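Local coordinates for protein putative Zn-dependent exopeptidase (Bacteroides vulgatus ATCC 8482, PDB 3GUX) that probably removes amino-terminal residues from peptides as a zinc-dependent, leucine aminopeptidase-like exopeptidase of family M28, at residues 248-251 with 252-256. Numbering follows the deposited sequence.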
ATOM      1  N   GLY A 248     -11.589  12.516   7.635  1.00 29.39           N
ATOM      2  CA  GLY A 248     -12.523  12.531   6.518  1.00 31.41           C
ATOM      3  C   GLY A 248     -12.746  11.131   5.985  1.00 33.13           C
ATOM      4  O   GLY A 248     -12.037  10.189   6.356  1.00 35.02           O
ATOM      5  N   GLU A 249     -13.759  11.000   5.130  1.00 34.89           N
ATOM      6  CA  GLU A 249     -14.056   9.747   4.456  1.00 34.09           C
ATOM      7  C   GLU A 249     -13.614   9.935   3.019  1.00 34.26           C
ATOM      8  O   GLU A 249     -14.001  10.896   2.363  1.00 35.82           O
ATOM      9  CB  GLU A 249     -15.525   9.387   4.550  1.00 33.28           C
ATOM     10  CG  GLU A 249     -15.831   8.156   3.721  1.00 36.59           C
ATOM     11  CD  GLU A 249     -17.061   7.434   4.149  1.00 27.98           C
ATOM     12  OE1 GLU A 249     -17.190   7.143   5.360  1.00 44.96           O
ATOM     13  OE2 GLU A 249     -17.871   7.110   3.262  1.00 39.60           O
ATOM     14  N   THR A 250     -12.823   9.000   2.520  1.00 33.15           N
ATOM     15  CA  THR A 250     -12.251   9.148   1.214  1.00 34.07           C
ATOM     16  C   THR A 250     -12.482   7.943   0.321  1.00 33.13           C
ATOM     17  O   THR A 250     -12.424   6.808   0.793  1.00 35.10           O
ATOM     18  CB  THR A 250     -10.737   9.405   1.355  1.00 32.91           C
ATOM     19  OG1 THR A 250     -10.197   9.718   0.072  1.00 41.63           O
ATOM     20  CG2 THR A 250     -10.008   8.199   1.933  1.00 34.81           C
ATOM     21  N   VAL A 251     -12.765   8.203  -0.960  1.00 29.41           N
ATOM     22  CA  VAL A 251     -12.873   7.138  -1.948  1.00 27.91           C
ATOM     23  C   VAL A 251     -11.450   6.711  -2.211  1.00 21.82           C
ATOM     24  O   VAL A 251     -10.633   7.534  -2.565  1.00 22.75           O
ATOM     25  CB  VAL A 251     -13.564   7.568  -3.292  1.00 28.39           C
ATOM     26  CG1 VAL A 251     -12.876   8.755  -3.931  1.00 32.96           C
ATOM     27  CG2 VAL A 251     -13.552   6.424  -4.266  1.00 31.26           C
ATOM     28  N   ASP A 252     -11.129   5.433  -2.018  1.00 18.47           N
ATOM     29  CA  ASP A 252      -9.753   4.953  -2.209  1.00 14.70           C
ATOM     30  C   ASP A 252      -9.783   3.437  -2.427  1.00 11.48           C
ATOM     31  O   ASP A 252     -10.815   2.816  -2.253  1.00 15.46           O
ATOM     32  CB  ASP A 252      -8.891   5.360  -0.996  1.00 14.04           C
ATOM     33  CG  ASP A 252      -7.439   5.664  -1.358  1.00 14.94           C
ATOM     34  OD1 ASP A 252      -7.015   5.253  -2.461  1.00 12.34           O
ATOM     35  OD2 ASP A 252      -6.709   6.274  -0.524  1.00 16.89           O
ATOM     36  N   ASP A 253      -8.647   2.839  -2.734  1.00 11.63           N
ATOM     37  CA  ASP A 253      -8.588   1.426  -3.095  1.00 13.13           C
ATOM     38  C   ASP A 253      -9.137   0.472  -2.019  1.00 14.55           C
ATOM     39  O   ASP A 253      -9.672  -0.596  -2.348  1.00 13.33           O
ATOM     40  CB  ASP A 253      -7.137   1.049  -3.450  1.00 13.67           C
ATOM     41  CG  ASP A 253      -6.623   1.713  -4.750  1.00 18.85           C
ATOM     42  OD1 ASP A 253      -7.336   1.687  -5.776  1.00 18.37           O
ATOM     43  OD2 ASP A 253      -5.462   2.206  -4.757  1.00 21.64           O
ATOM     44  N   HIS A 254      -9.008   0.866  -0.746  1.00 11.47           N
ATOM     45  CA  HIS A 254      -9.460   0.045   0.375  1.00 12.95           C
ATOM     46  C   HIS A 254     -10.969  -0.219   0.338  1.00 15.49           C
ATOM     47  O   HIS A 254     -11.396  -1.253   0.827  1.00 17.62           O
ATOM     48  CB  HIS A 254      -9.045   0.674   1.697  1.00 11.28           C
ATOM     49  CG  HIS A 254      -9.742   1.950   2.025  1.00 10.46           C
ATOM     50  ND1 HIS A 254      -9.793   3.023   1.161  1.00 12.74           N
ATOM     51  CD2 HIS A 254     -10.358   2.350   3.155  1.00  7.75           C
ATOM     52  CE1 HIS A 254     -10.449   4.015   1.737  1.00 13.11           C
ATOM     53  NE2 HIS A 254     -10.795   3.633   2.952  1.00 15.79           N
ATOM     54  N   ILE A 255     -11.754   0.710  -0.222  1.00 15.34           N
ATOM     55  CA  ILE A 255     -13.192   0.515  -0.378  1.00 16.75           C
ATOM     56  C   ILE A 255     -13.456  -0.708  -1.225  1.00 12.99           C
ATOM     57  O   ILE A 255     -14.287  -1.529  -0.871  1.00 14.67           O
ATOM     58  CB  ILE A 255     -13.898   1.738  -1.021  1.00 20.63           C
ATOM     59  CG1 ILE A 255     -13.846   2.941  -0.068  1.00 23.29           C
ATOM     60  CG2 ILE A 255     -15.359   1.404  -1.385  1.00 20.02           C
ATOM     61  CD1 ILE A 255     -14.727   4.111  -0.516  1.00 25.38           C
ATOM     62  N   TYR A 256     -12.744  -0.835  -2.341  1.00 14.39           N
ATOM     63  CA  TYR A 256     -12.956  -1.983  -3.243  1.00 14.07           C
ATOM     64  C   TYR A 256     -12.388  -3.281  -2.648  1.00 14.98           C
ATOM     65  O   TYR A 256     -13.142  -4.252  -2.493  1.00 14.72           O
ATOM     66  CB  TYR A 256     -12.471  -1.633  -4.641  1.00 14.62           C
ATOM     67  CG  TYR A 256     -13.284  -0.454  -5.125  1.00 12.47           C
ATOM     68  CD1 TYR A 256     -14.624  -0.605  -5.451  1.00 18.38           C
ATOM     69  CD2 TYR A 256     -12.752   0.814  -5.154  1.00 12.69           C
ATOM     70  CE1 TYR A 256     -15.391   0.481  -5.857  1.00 13.56           C
ATOM     71  CE2 TYR A 256     -13.510   1.900  -5.542  1.00 12.50           C
ATOM     72  CZ  TYR A 256     -14.810   1.735  -5.912  1.00 12.52           C
ATOM     73  OH  TYR A 256     -15.564   2.828  -6.311  1.00 15.87           O
TER
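The chi1 of H254 is 68°, which sets CG between the backbone N and the carbonyl carbon and lets the imidazole reach back along the chain to T250, while I255, with chi1 -67° and a nearly extended chi2, sends its CD1 over the same peptide. The T250 carbonyl is therefore approached by two side chains from the first turn of the helix that follows. H254 CE1 lies 3.5 Å from T250 O, which sits at the edge of the ring and near its plane, and I255 CD1 packs 3.8 Å from V251 CA as well as against that oxygen. I255 CG1 also rests on one face of the imidazole, 4.0 Å above its plane and shifted off the ring centre. The example illustrates how a loop can be packed against the first turn of the helix it leads into, here 253-260, in the α/β fold of the zinc exopeptidases, where this helix is followed by the edge strand 265-269. E215 bridges the two, one carboxylate oxygen bonding H254 NE2 and the other T250 N. At the start of the helix, D252 O accepts I255 N at 3.1 Å, and the D252 carboxylate turns to the next residue, OD1 taking D253 N at 2.9 Å from the anti side, 33° out of the carboxylate plane. Replaced by alanine, this aspartate loses OD1, which is likely to leave the D253 amide without its side-chain partner at the helix start. The other oxygen, OD2, points into an acidic neighbourhood, close to D203 and D267, with E161 near OD1.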